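Local coordinates for phospholyase (Arthrobacter aurescens, PDB 5G4I), which is a pyridoxal-phosphate-dependent phospholyase of the class III aminotransferase family, probably removing phosphate from phosphoethanolamine, at residues I373-S376 with P382-A385; A127-R132 with D300-H305; L41-G44 with L49-A52; A336-L341 with R365-G370; L104-G109 with Y328-D333. One frame throughout, in Å; residues are numbered along the deposited sequence.

Interaction 1. Residues I373-S376 with P382-A385; sequences IIES and PAPA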
# COMPACT_ATOMS: atom_id res chain seq x y z
N ILE A 373 -3.42 7.65 -33.75
CA ILE A 373 -4.53 8.30 -34.54
C ILE A 373 -4.00 9.68 -35.01
O ILE A 373 -3.50 10.50 -34.20
CB ILE A 373 -5.77 8.41 -33.70
CG1 ILE A 373 -6.26 7.03 -33.16
CG2 ILE A 373 -6.97 9.09 -34.42
CD1 ILE A 373 -6.43 5.93 -34.21
N ILE A 374 -4.10 9.89 -36.35
CA ILE A 374 -3.51 11.07 -37.05
C ILE A 374 -4.52 11.74 -37.98
O ILE A 374 -5.57 11.19 -38.31
CB ILE A 374 -2.26 10.66 -37.81
CG1 ILE A 374 -2.59 9.63 -38.88
CG2 ILE A 374 -1.16 10.21 -36.82
CD1 ILE A 374 -1.44 9.34 -39.83
N GLU A 375 -4.22 13.01 -38.31
CA GLU A 375 -5.01 13.71 -39.35
C GLU A 375 -4.73 13.05 -40.68
O GLU A 375 -3.62 12.54 -40.88
CB GLU A 375 -4.63 15.23 -39.38
CG GLU A 375 -4.82 16.02 -38.10
CD GLU A 375 -6.23 16.16 -37.62
OE1 GLU A 375 -7.25 15.78 -38.28
OE2 GLU A 375 -6.38 16.60 -36.47
N SER A 376 -5.74 13.10 -41.58
CA SER A 376 -5.61 12.47 -42.88
C SER A 376 -5.43 13.55 -43.95
O SER A 376 -5.68 13.27 -45.11
CB SER A 376 -6.84 11.66 -43.21
OG SER A 376 -7.99 12.48 -43.13
N PRO A 382 -0.62 14.34 -34.92
CA PRO A 382 -1.46 13.70 -33.88
C PRO A 382 -2.83 14.27 -33.83
O PRO A 382 -3.01 15.51 -33.96
CB PRO A 382 -0.70 13.99 -32.59
CG PRO A 382 0.74 13.97 -33.06
CD PRO A 382 0.74 14.64 -34.41
N ALA A 383 -3.85 13.42 -33.70
CA ALA A 383 -5.22 13.83 -33.65
C ALA A 383 -5.97 13.41 -32.37
O ALA A 383 -6.82 12.53 -32.39
CB ALA A 383 -5.92 13.31 -34.88
N PRO A 384 -5.70 14.12 -31.27
CA PRO A 384 -6.36 13.81 -30.01
C PRO A 384 -7.86 13.92 -30.06
O PRO A 384 -8.57 13.11 -29.47
CB PRO A 384 -5.69 14.73 -28.99
CG PRO A 384 -5.03 15.82 -29.81
CD PRO A 384 -4.62 15.14 -31.08
N ALA A 385 -8.40 14.94 -30.75
CA ALA A 385 -9.85 15.04 -30.74
C ALA A 385 -10.56 13.84 -31.49
O ALA A 385 -11.61 13.42 -31.06
CB ALA A 385 -10.34 16.38 -31.42
O HOH W 1 -4.45 17.58 -35.16

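Interaction 2. Residues A127-R132 with D300-H305; sequences ALRIAR and DEFGRH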
# COMPACT_ATOMS: atom_id res chain seq x y z
N ALA A 127 11.55 -0.62 -3.79
CA ALA A 127 12.71 -0.83 -4.69
C ALA A 127 13.63 0.38 -4.73
O ALA A 127 14.89 0.18 -4.74
CB ALA A 127 12.25 -1.23 -6.09
N LEU A 128 13.10 1.61 -4.81
CA LEU A 128 13.98 2.83 -4.83
C LEU A 128 14.76 2.89 -3.52
O LEU A 128 15.93 3.35 -3.47
CB LEU A 128 13.16 4.11 -5.09
CG LEU A 128 12.57 4.31 -6.48
CD1 LEU A 128 11.78 5.58 -6.44
CD2 LEU A 128 13.69 4.44 -7.50
N ARG A 129 14.11 2.55 -2.39
CA ARG A 129 14.74 2.57 -1.06
C ARG A 129 15.87 1.57 -0.94
O ARG A 129 17.02 1.90 -0.44
CB ARG A 129 13.63 2.44 0.02
CG ARG A 129 14.17 2.62 1.49
CD ARG A 129 13.03 2.54 2.53
NE ARG A 129 13.63 2.59 3.89
CZ ARG A 129 13.17 1.96 4.97
NH1 ARG A 129 11.99 1.36 4.98
NH2 ARG A 129 13.86 1.99 6.11
N ILE A 130 15.65 0.33 -1.33
CA ILE A 130 16.75 -0.72 -1.39
C ILE A 130 17.86 -0.18 -2.22
O ILE A 130 19.06 -0.28 -1.77
CB ILE A 130 16.16 -2.03 -1.97
CG1 ILE A 130 15.17 -2.71 -1.01
CG2 ILE A 130 17.32 -3.01 -2.30
CD1 ILE A 130 14.26 -3.78 -1.70
N ALA A 131 17.60 0.32 -3.40
CA ALA A 131 18.65 0.78 -4.29
C ALA A 131 19.45 1.94 -3.68
O ALA A 131 20.74 1.96 -3.78
CB ALA A 131 18.11 1.15 -5.67
N ARG A 132 18.77 2.96 -3.15
CA ARG A 132 19.50 4.19 -2.57
C ARG A 132 20.43 3.69 -1.46
O ARG A 132 21.65 4.14 -1.38
CB ARG A 132 18.42 5.16 -1.98
CG ARG A 132 18.79 6.55 -1.80
CD ARG A 132 17.63 7.34 -1.23
NE ARG A 132 16.40 7.27 -2.02
CZ ARG A 132 15.25 6.68 -1.66
NH1 ARG A 132 15.09 6.11 -0.52
NH2 ARG A 132 14.24 6.74 -2.54
N ASP A 300 19.30 -9.85 1.68
CA ASP A 300 19.98 -10.07 2.94
C ASP A 300 20.60 -8.74 3.49
O ASP A 300 20.47 -8.44 4.67
CB ASP A 300 21.14 -11.08 2.72
CG ASP A 300 21.95 -11.39 4.02
OD1 ASP A 300 21.37 -11.96 4.89
OD2 ASP A 300 23.17 -11.05 4.14
N GLU A 301 21.21 -7.92 2.63
CA GLU A 301 21.80 -6.67 3.02
C GLU A 301 20.76 -5.73 3.64
O GLU A 301 20.94 -5.09 4.67
CB GLU A 301 22.53 -6.01 1.83
CG GLU A 301 23.02 -4.62 2.12
CD GLU A 301 23.62 -3.94 0.92
OE1 GLU A 301 23.16 -4.11 -0.20
OE2 GLU A 301 24.62 -3.26 1.09
N PHE A 302 19.61 -5.62 2.91
CA PHE A 302 18.58 -4.67 3.39
C PHE A 302 18.01 -5.12 4.74
O PHE A 302 17.77 -4.25 5.63
CB PHE A 302 17.42 -4.53 2.34
CG PHE A 302 16.41 -3.43 2.62
CD1 PHE A 302 16.71 -2.09 2.37
CD2 PHE A 302 15.10 -3.76 3.12
CE1 PHE A 302 15.74 -1.12 2.60
CE2 PHE A 302 14.19 -2.75 3.36
CZ PHE A 302 14.49 -1.48 3.12
N GLY A 303 17.78 -6.41 4.92
CA GLY A 303 17.28 -6.91 6.25
C GLY A 303 18.27 -6.83 7.39
O GLY A 303 17.87 -6.61 8.53
N ARG A 304 19.54 -6.87 7.07
CA ARG A 304 20.57 -6.67 8.14
C ARG A 304 20.57 -5.20 8.59
O ARG A 304 20.97 -4.94 9.74
CB ARG A 304 21.99 -7.02 7.66
CG ARG A 304 22.26 -8.51 7.50
CD ARG A 304 23.77 -8.81 7.22
NE ARG A 304 24.46 -7.91 6.29
CZ ARG A 304 24.63 -8.12 4.97
NH1 ARG A 304 24.15 -9.22 4.39
NH2 ARG A 304 25.29 -7.24 4.22
N HIS A 305 20.24 -4.26 7.72
CA HIS A 305 20.33 -2.84 7.98
C HIS A 305 19.00 -2.17 8.42
O HIS A 305 19.05 -0.96 8.85
CB HIS A 305 20.81 -2.11 6.70
CG HIS A 305 22.22 -2.40 6.31
ND1 HIS A 305 22.70 -2.10 5.05
CD2 HIS A 305 23.25 -2.91 7.01
CE1 HIS A 305 23.99 -2.43 5.00
NE2 HIS A 305 24.34 -2.95 6.17

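Interaction 3. Residues L41-G44 with L49-A52; sequences LVSG and LTDA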
# COMPACT_ATOMS: atom_id res chain seq x y z
N LEU A 41 -20.77 0.58 -13.38
CA LEU A 41 -20.67 -0.84 -13.72
C LEU A 41 -21.00 -1.68 -12.54
O LEU A 41 -20.34 -1.59 -11.51
CB LEU A 41 -19.25 -1.14 -14.31
CG LEU A 41 -18.92 -0.47 -15.63
CD1 LEU A 41 -17.55 -0.93 -16.12
CD2 LEU A 41 -19.95 -0.78 -16.72
N VAL A 42 -22.05 -2.51 -12.65
CA VAL A 42 -22.61 -3.22 -11.50
C VAL A 42 -22.27 -4.70 -11.38
O VAL A 42 -22.38 -5.29 -10.28
CB VAL A 42 -24.18 -3.03 -11.42
CG1 VAL A 42 -24.48 -1.54 -11.37
CG2 VAL A 42 -24.87 -3.70 -12.55
N SER A 43 -21.91 -5.35 -12.47
CA SER A 43 -21.56 -6.79 -12.48
C SER A 43 -20.72 -7.07 -13.70
O SER A 43 -20.66 -6.31 -14.70
CB SER A 43 -22.77 -7.67 -12.45
OG SER A 43 -23.53 -7.54 -13.65
N GLY A 44 -19.97 -8.17 -13.63
CA GLY A 44 -19.17 -8.66 -14.76
C GLY A 44 -19.04 -10.19 -14.76
O GLY A 44 -19.23 -10.85 -13.71
N LEU A 49 -19.08 -6.93 -19.13
CA LEU A 49 -19.51 -6.02 -18.06
C LEU A 49 -20.89 -5.46 -18.31
O LEU A 49 -21.20 -5.19 -19.46
CB LEU A 49 -18.54 -4.87 -17.91
CG LEU A 49 -17.16 -5.21 -17.30
CD1 LEU A 49 -16.09 -4.20 -17.72
CD2 LEU A 49 -17.31 -5.39 -15.76
N THR A 50 -21.66 -5.25 -17.24
CA THR A 50 -23.05 -4.76 -17.34
C THR A 50 -23.21 -3.49 -16.50
O THR A 50 -22.69 -3.39 -15.34
CB THR A 50 -24.04 -5.78 -16.82
OG1 THR A 50 -23.92 -6.99 -17.58
CG2 THR A 50 -25.49 -5.26 -16.99
N ASP A 51 -23.75 -2.44 -17.12
CA ASP A 51 -24.06 -1.13 -16.47
C ASP A 51 -25.41 -1.13 -15.72
O ASP A 51 -26.11 -2.12 -15.77
CB ASP A 51 -23.80 0.11 -17.40
CG ASP A 51 -24.89 0.39 -18.46
OD1 ASP A 51 -25.96 -0.22 -18.26
OD2 ASP A 51 -24.59 1.19 -19.42
N ALA A 52 -25.63 -0.05 -14.98
CA ALA A 52 -26.83 0.04 -14.10
C ALA A 52 -28.12 0.08 -14.96
O ALA A 52 -29.20 -0.21 -14.38
CB ALA A 52 -26.74 1.25 -13.18

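Interaction 4. Residues A336-L341 with R365-G370; sequences AKADQL and RGLFFG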
# COMPACT_ATOMS: atom_id res chain seq x y z
N ALA A 336 0.57 -18.59 -23.55
CA ALA A 336 0.75 -19.05 -24.92
C ALA A 336 -0.38 -18.59 -25.85
O ALA A 336 -0.13 -18.22 -27.03
CB ALA A 336 0.92 -20.56 -24.95
N LYS A 337 -1.62 -18.62 -25.33
CA LYS A 337 -2.78 -18.17 -26.12
C LYS A 337 -2.61 -16.69 -26.47
O LYS A 337 -2.94 -16.26 -27.59
CB LYS A 337 -4.08 -18.42 -25.37
CG LYS A 337 -4.56 -19.91 -25.29
CD LYS A 337 -5.76 -20.09 -24.39
CE LYS A 337 -6.22 -21.56 -24.40
NZ LYS A 337 -7.23 -21.73 -23.31
N ALA A 338 -2.15 -15.85 -25.52
CA ALA A 338 -1.96 -14.40 -25.76
C ALA A 338 -0.86 -14.19 -26.86
O ALA A 338 -0.93 -13.24 -27.65
CB ALA A 338 -1.56 -13.68 -24.45
N ASP A 339 0.22 -15.01 -26.86
CA ASP A 339 1.24 -14.90 -27.87
C ASP A 339 0.65 -15.15 -29.28
O ASP A 339 0.83 -14.33 -30.21
CB ASP A 339 2.36 -15.93 -27.60
CG ASP A 339 3.55 -15.74 -28.43
OD1 ASP A 339 4.22 -14.68 -28.54
OD2 ASP A 339 3.91 -16.77 -29.10
N GLN A 340 -0.12 -16.25 -29.43
CA GLN A 340 -0.70 -16.59 -30.73
C GLN A 340 -1.76 -15.55 -31.17
O GLN A 340 -1.77 -15.12 -32.35
CB GLN A 340 -1.29 -17.99 -30.66
CG GLN A 340 -1.93 -18.43 -31.97
N LEU A 341 -2.61 -15.15 -30.24
CA LEU A 341 -3.67 -14.20 -30.51
C LEU A 341 -3.09 -12.81 -30.83
O LEU A 341 -3.56 -12.12 -31.78
CB LEU A 341 -4.73 -14.13 -29.39
CG LEU A 341 -5.92 -13.20 -29.64
CD1 LEU A 341 -6.66 -13.59 -30.94
CD2 LEU A 341 -6.93 -13.27 -28.50
N ARG A 365 2.62 -5.81 -28.38
CA ARG A 365 2.58 -7.25 -28.76
C ARG A 365 1.72 -8.00 -27.73
O ARG A 365 1.35 -7.40 -26.70
CB ARG A 365 3.94 -7.99 -28.89
CG ARG A 365 4.68 -7.84 -27.57
CD ARG A 365 5.89 -8.72 -27.60
NE ARG A 365 6.95 -8.09 -28.38
CZ ARG A 365 8.19 -8.57 -28.50
NH1 ARG A 365 8.58 -9.71 -27.96
NH2 ARG A 365 9.08 -7.83 -29.22
N GLY A 366 1.41 -9.22 -28.01
CA GLY A 366 0.64 -10.03 -27.13
C GLY A 366 -0.72 -9.41 -26.98
O GLY A 366 -1.39 -9.10 -28.00
N LEU A 367 -1.18 -9.21 -25.76
CA LEU A 367 -2.52 -8.58 -25.53
C LEU A 367 -2.38 -7.12 -25.00
O LEU A 367 -3.27 -6.62 -24.28
CB LEU A 367 -3.46 -9.45 -24.69
CG LEU A 367 -3.95 -10.71 -25.36
CD1 LEU A 367 -4.81 -11.54 -24.47
CD2 LEU A 367 -4.76 -10.33 -26.63
N PHE A 368 -1.32 -6.42 -25.39
CA PHE A 368 -1.19 -4.95 -25.16
C PHE A 368 -0.87 -4.34 -26.51
O PHE A 368 0.26 -4.36 -26.99
CB PHE A 368 -0.15 -4.60 -24.07
CG PHE A 368 -0.36 -3.29 -23.40
CD1 PHE A 368 -0.85 -2.15 -24.09
CD2 PHE A 368 -0.12 -3.14 -22.03
CE1 PHE A 368 -0.99 -0.90 -23.44
CE2 PHE A 368 -0.28 -1.91 -21.44
CZ PHE A 368 -0.77 -0.80 -22.11
N PHE A 369 -1.92 -3.79 -27.16
CA PHE A 369 -1.76 -3.24 -28.55
C PHE A 369 -2.27 -1.84 -28.61
O PHE A 369 -3.13 -1.37 -27.84
CB PHE A 369 -2.45 -4.10 -29.67
CG PHE A 369 -1.56 -5.16 -30.31
CD1 PHE A 369 -0.73 -4.86 -31.39
CD2 PHE A 369 -1.59 -6.48 -29.84
CE1 PHE A 369 0.08 -5.76 -31.91
CE2 PHE A 369 -0.75 -7.46 -30.43
CZ PHE A 369 -0.01 -7.12 -31.44
N GLY A 370 -1.77 -1.10 -29.60
CA GLY A 370 -2.25 0.24 -29.88
C GLY A 370 -1.98 0.68 -31.32
O GLY A 370 -1.24 0.07 -32.06
O HOH W 2 1.99 -11.56 -30.01

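Interaction 5. Residues L104-G109 with Y328-D333; sequences LSKFDG and YMDQED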
# COMPACT_ATOMS: atom_id res chain seq x y z
N LEU A 104 8.36 -17.28 -7.46
CA LEU A 104 9.81 -17.28 -7.77
C LEU A 104 10.16 -18.34 -8.82
O LEU A 104 11.18 -18.17 -9.54
CB LEU A 104 10.60 -17.41 -6.48
CG LEU A 104 10.61 -16.19 -5.53
CD1 LEU A 104 11.13 -16.53 -4.16
CD2 LEU A 104 11.36 -15.00 -6.17
N SER A 105 9.34 -19.36 -8.98
CA SER A 105 9.58 -20.39 -10.05
C SER A 105 9.40 -19.78 -11.45
O SER A 105 9.77 -20.36 -12.46
CB SER A 105 8.63 -21.60 -9.90
OG SER A 105 7.26 -21.32 -10.30
N LYS A 106 8.76 -18.58 -11.55
CA LYS A 106 8.58 -17.83 -12.80
C LYS A 106 9.75 -16.93 -13.17
O LYS A 106 9.64 -16.19 -14.19
CB LYS A 106 7.26 -16.98 -12.75
CG LYS A 106 6.03 -17.77 -12.42
CD LYS A 106 5.76 -18.87 -13.42
CE LYS A 106 4.33 -19.41 -13.21
NZ LYS A 106 4.07 -20.60 -14.08
N PHE A 107 10.82 -17.01 -12.40
CA PHE A 107 12.04 -16.22 -12.59
C PHE A 107 13.29 -17.06 -12.75
O PHE A 107 13.36 -18.09 -12.23
CB PHE A 107 12.27 -15.23 -11.41
CG PHE A 107 11.32 -14.06 -11.39
CD1 PHE A 107 11.62 -12.94 -12.08
CD2 PHE A 107 10.16 -14.12 -10.69
CE1 PHE A 107 10.75 -11.89 -12.09
CE2 PHE A 107 9.27 -13.08 -10.69
CZ PHE A 107 9.57 -11.96 -11.40
N ASP A 108 14.26 -16.54 -13.48
CA ASP A 108 15.55 -17.22 -13.68
C ASP A 108 16.70 -16.46 -13.12
O ASP A 108 16.56 -15.43 -12.63
CB ASP A 108 16.08 -17.16 -15.09
CG ASP A 108 15.24 -17.68 -16.04
OD1 ASP A 108 14.53 -18.64 -15.72
OD2 ASP A 108 15.41 -17.14 -17.18
N GLY A 109 17.88 -17.01 -13.34
CA GLY A 109 19.09 -16.26 -12.94
C GLY A 109 19.21 -16.08 -11.43
O GLY A 109 18.79 -16.87 -10.60
N TYR A 328 -4.67 -20.62 -12.29
CA TYR A 328 -5.60 -20.48 -13.37
C TYR A 328 -4.97 -20.13 -14.67
O TYR A 328 -5.22 -20.76 -15.75
CB TYR A 328 -6.76 -19.48 -13.02
CG TYR A 328 -7.89 -19.48 -13.99
CD1 TYR A 328 -7.88 -18.68 -15.15
CD2 TYR A 328 -9.03 -20.26 -13.71
CE1 TYR A 328 -8.94 -18.74 -16.04
CE2 TYR A 328 -10.08 -20.31 -14.63
CZ TYR A 328 -10.00 -19.54 -15.76
OH TYR A 328 -11.07 -19.53 -16.72
N MET A 329 -4.02 -19.17 -14.64
CA MET A 329 -3.35 -18.83 -15.90
C MET A 329 -2.53 -20.02 -16.48
O MET A 329 -2.45 -20.17 -17.71
CB MET A 329 -2.53 -17.43 -15.83
CG MET A 329 -1.29 -17.53 -15.11
SD MET A 329 -0.41 -15.86 -15.39
CE MET A 329 0.28 -16.09 -17.00
N ASP A 330 -1.90 -20.81 -15.56
CA ASP A 330 -1.16 -22.01 -15.99
C ASP A 330 -2.16 -23.02 -16.61
O ASP A 330 -1.89 -23.57 -17.72
CB ASP A 330 -0.36 -22.60 -14.82
CG ASP A 330 0.91 -21.77 -14.42
OD1 ASP A 330 1.32 -20.84 -15.08
OD2 ASP A 330 1.45 -22.17 -13.30
N GLN A 331 -3.21 -23.39 -15.86
CA GLN A 331 -4.16 -24.46 -16.32
C GLN A 331 -4.81 -24.14 -17.62
O GLN A 331 -5.01 -25.04 -18.48
CB GLN A 331 -5.26 -24.61 -15.26
CG GLN A 331 -4.78 -25.35 -14.01
CD GLN A 331 -5.87 -25.45 -12.92
OE1 GLN A 331 -5.71 -26.19 -11.95
NE2 GLN A 331 -6.98 -24.68 -13.07
N GLU A 332 -5.13 -22.84 -17.86
CA GLU A 332 -5.82 -22.41 -19.07
C GLU A 332 -4.92 -21.96 -20.20
O GLU A 332 -5.36 -21.49 -21.26
CB GLU A 332 -6.90 -21.38 -18.72
CG GLU A 332 -7.99 -21.85 -17.73
CD GLU A 332 -8.75 -23.13 -18.25
OE1 GLU A 332 -9.01 -23.18 -19.44
OE2 GLU A 332 -8.94 -24.03 -17.44
N ASP A 333 -3.57 -22.12 -19.99
CA ASP A 333 -2.59 -21.84 -21.02
C ASP A 333 -2.66 -20.40 -21.55
O ASP A 333 -2.41 -20.11 -22.74
CB ASP A 333 -2.75 -22.88 -22.23
CG ASP A 333 -1.52 -23.09 -22.96
OD1 ASP A 333 -0.36 -22.78 -22.57
OD2 ASP A 333 -1.70 -23.74 -24.03

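Interaction 1. Residues I373-S376 with P382-A385
The carbonyl oxygen of Ile-373 is gripped by more than one donor. Ala-383 N reaches Ile-373 O at 3.0 Å, with an N-H...O angle of 158°. This donor stands 32° out of the plane of the carbonyl group. The amide ND2 of Asn-409 also bonds to the same oxygen. Together with the nearness of Ile-374 and Pro-382, whose CA atoms are 4.6 Å apart, the bond from Ala-383 makes a single beta bridge between the end of strand 368-373 and the residues just before helix 384-396.

The methyl group of Ala-383 points into the contact. It rests against the backbone carbonyl carbon of Ile-374, with CB to C at 3.7 Å. Glu-375 also reaches this methyl. Its chain bends at chi2 (-64°), which folds the carboxylate back, and OE2 comes to 3.7 Å from Ala-383 CB. The CG2 methyl of Ile-373 lies farther off, at 4.4 Å from the same CB. A water also joins the two segments. It donates to Pro-382 O at 2.8 Å and to Glu-375 OE2 at 2.5 Å, short enough to leave that length doubtful.

Ala-383 is the N-cap residue of helix 384-396, and its carbonyl oxygen takes a bond from Thr-387 OG1. The side chain of Ile-373 packs on Leu-386, Thr-387 and Leu-390 of that helix. The contact therefore closes the loop that leads from strand 368-373 into the helix. The direct backbone bond is the main tie between the end of the strand and the start of the helix; the Glu-375 carboxylate is engaged through water.

Interaction 2. Residues A127-R132 with D300-H305
The ring of Phe-302 carries Ile-130 on one face. Ile-130 CG1 sits 3.9 Å from the ring centroid and only 16° off the ring normal, a clear CH-pi contact. The guanidinium of Arg-129 meets the same ring obliquely. Here the ring supplies its far atom: Phe-302 CZ lies over one face of the guanidinium, toward its rim, at 4.1 Å from Arg-129 CZ. The two planes stand 79° apart, so this is not a flat stack.

Phe-302 CG is anti to the backbone N (chi1 -171°), which carries the ring toward the other helix. The Arg-129 chain runs extended past it. Its polar end is held by the second subunit, where Glu-165 makes a salt bridge to NE. With an alanine here, Ile-130 CG1 would probably lose its aromatic cover, and the guanidinium face of Arg-129 would lose the ring atom that lies over it.

Phe-302 also touches Leu-126 and Gln-133, so it packs along helix 120-135 over about two turns. Helix 296-305 covers one side of that helix at the subunit interface. On another side, Ala-127, Leu-128 and Ala-131 pack on strands 214-217 and 247-251.

Interaction 3. Residues L41-G44 with L49-A52
Val-42 and Ser-43 both face Thr-50, which makes a classic beta bulge in this antiparallel hairpin. The register slips by one residue between Leu-41 and Ser-43. Val-42 N donates to Thr-50 O at 2.9 Å, nearly along the C=O axis. Thr-50 N returns a bond to Ser-43 O, also at 2.9 Å. The bulge shows in the backbone of Val-42, whose psi of -22° departs from strand values.

Beyond the bulge the pairing is regular. Ser-43 and Thr-50 form a hydrogen-bonded pair, with OG of the serine 3.7 Å from Thr-50 CB on their shared face. Gly-44 and Leu-49 form a non-hydrogen-bonded pair. Leu-49 CD2 lies over the glycine, 3.9 Å from Gly-44 CA. On the same side Leu-41 CD1 meets Leu-49 CD1 at 3.9 Å, the two side chains crossing at about a right angle. Val-42 CG1 rests on Ala-52 CB at 4.0 Å.

Asp-51 points away overall; its OD2 bonds to Tyr-57 OH and its OD1 to Lys-55 N. Strand 48-51 lies between strands 41-45 and 56-59 in a mixed sheet. Strand 41-45 is outermost within this chain, and Leu-41 and Gly-44 make backbone bonds to the second subunit.

Interaction 4. Residues A336-L341 with R365-G370
Leu-367 makes the tight, apolar part of this contact, and a water bridges its looser side. The leucine packs against two residues one helical turn apart. Its CD1 lies 3.9 Å from Ala-338 CB, and its CD2 lies 4.1 Å from Leu-341 CD2. Leu-367 CG is anti to the carbonyl carbon (chi1 -69°), which swings the branched end onto the helix.

On the other side the backbones are linked indirectly. One water donates to Asp-339 O at 3.0 Å and accepts from Gly-366 N at 3.1 Å. Between the two regions Gly-366 CA comes to 3.6 Å from Ala-338 O.

Gly-366 and Leu-367 are the central residues of a type II' turn from Arg-365 to Phe-368. The turn joins strands 359-365 and 368-373 as a tight hairpin. The positive phi of Gly-366 (64°) suits its place in that turn. Leu-367 O has its own partner, Arg-259.

Helix 334-355 thus meets the hairpin tip through methyl groups. One pair of backbone polar atoms, Asp-339 O and Gly-366 N, is matched by water, so between these two segments burial of apolar groups probably contributes more than direct polar bonds.

Interaction 5. Residues L104-G109 with Y328-D333
A surface salt bridge joins the turn after helix 94-104 to the last turn of helix 316-331. Lys-106 NZ lies 2.9 Å from Asp-330 OD1, on the syn side of that oxygen and 19° out of the carboxylate plane. A second, weak bond runs from Lys-106 NZ to Asp-330 OD2 at 3.2 Å. The grip is therefore forked but uneven, with the bond to OD1 the shorter.

The two side chains approach from opposite directions. They span backbones whose nearest CA atoms, in Lys-106 and Asp-330, are 11.1 Å apart. Lys-106 bends once near its root (chi2 -60°) and then runs straight out to the ammonium group. Asp-330 points toward it from the helix. Without Lys-106, as with an alanine here, the Asp-330 carboxylate would probably lose its charged mate and the turn its tie to the helix.

Lys-106 sits in a type I turn from Leu-104 to Phe-107, closed by Phe-107 N bonding to Leu-104 O at 3.1 Å. The turn is also held by Trp-265: its NE1 bonds to Lys-106 O, and its ring stacks on Phe-107. Asp-330 lies near the C-terminal end of its helix, where a negative charge is generally unwelcome, and the ammonium group is likely to offset this.

The helix closes in a Schellman motif. Asp-333 has a positive phi (57°), and its N bonds to Asp-330 O at 3.2 Å. It then stands at the N-cap position of helix 334-355. The arrangement is that of a solvent-facing ion pair at a helix C-terminus, beside a Schellman motif that links two successive helices.

Interactions 4 and 5 touch: Lys-337 NZ probably bonds to Glu-332 O at 2.8 Å, where helix 316-331 passes into helix 334-355. Their centres are about 17 Å apart. Interaction 1 follows interaction 4 along strand 368-373, with centres about 25 Å apart. Interaction 3 reaches the same sheet as interaction 4, at its far edge. Interaction 2 is nested in the chain loop closed by interaction 5. It lies on the opposite side of the chain's centre from interaction 1, about 46 Å between centres. Interactions 2 and 3 both meet the second subunit. The Arg-129 side chain is about 10 Å from a pyridoxal phosphate, and Leu-367 is about 11 Å from cofactor-binding Gln-254, side chain to side chain.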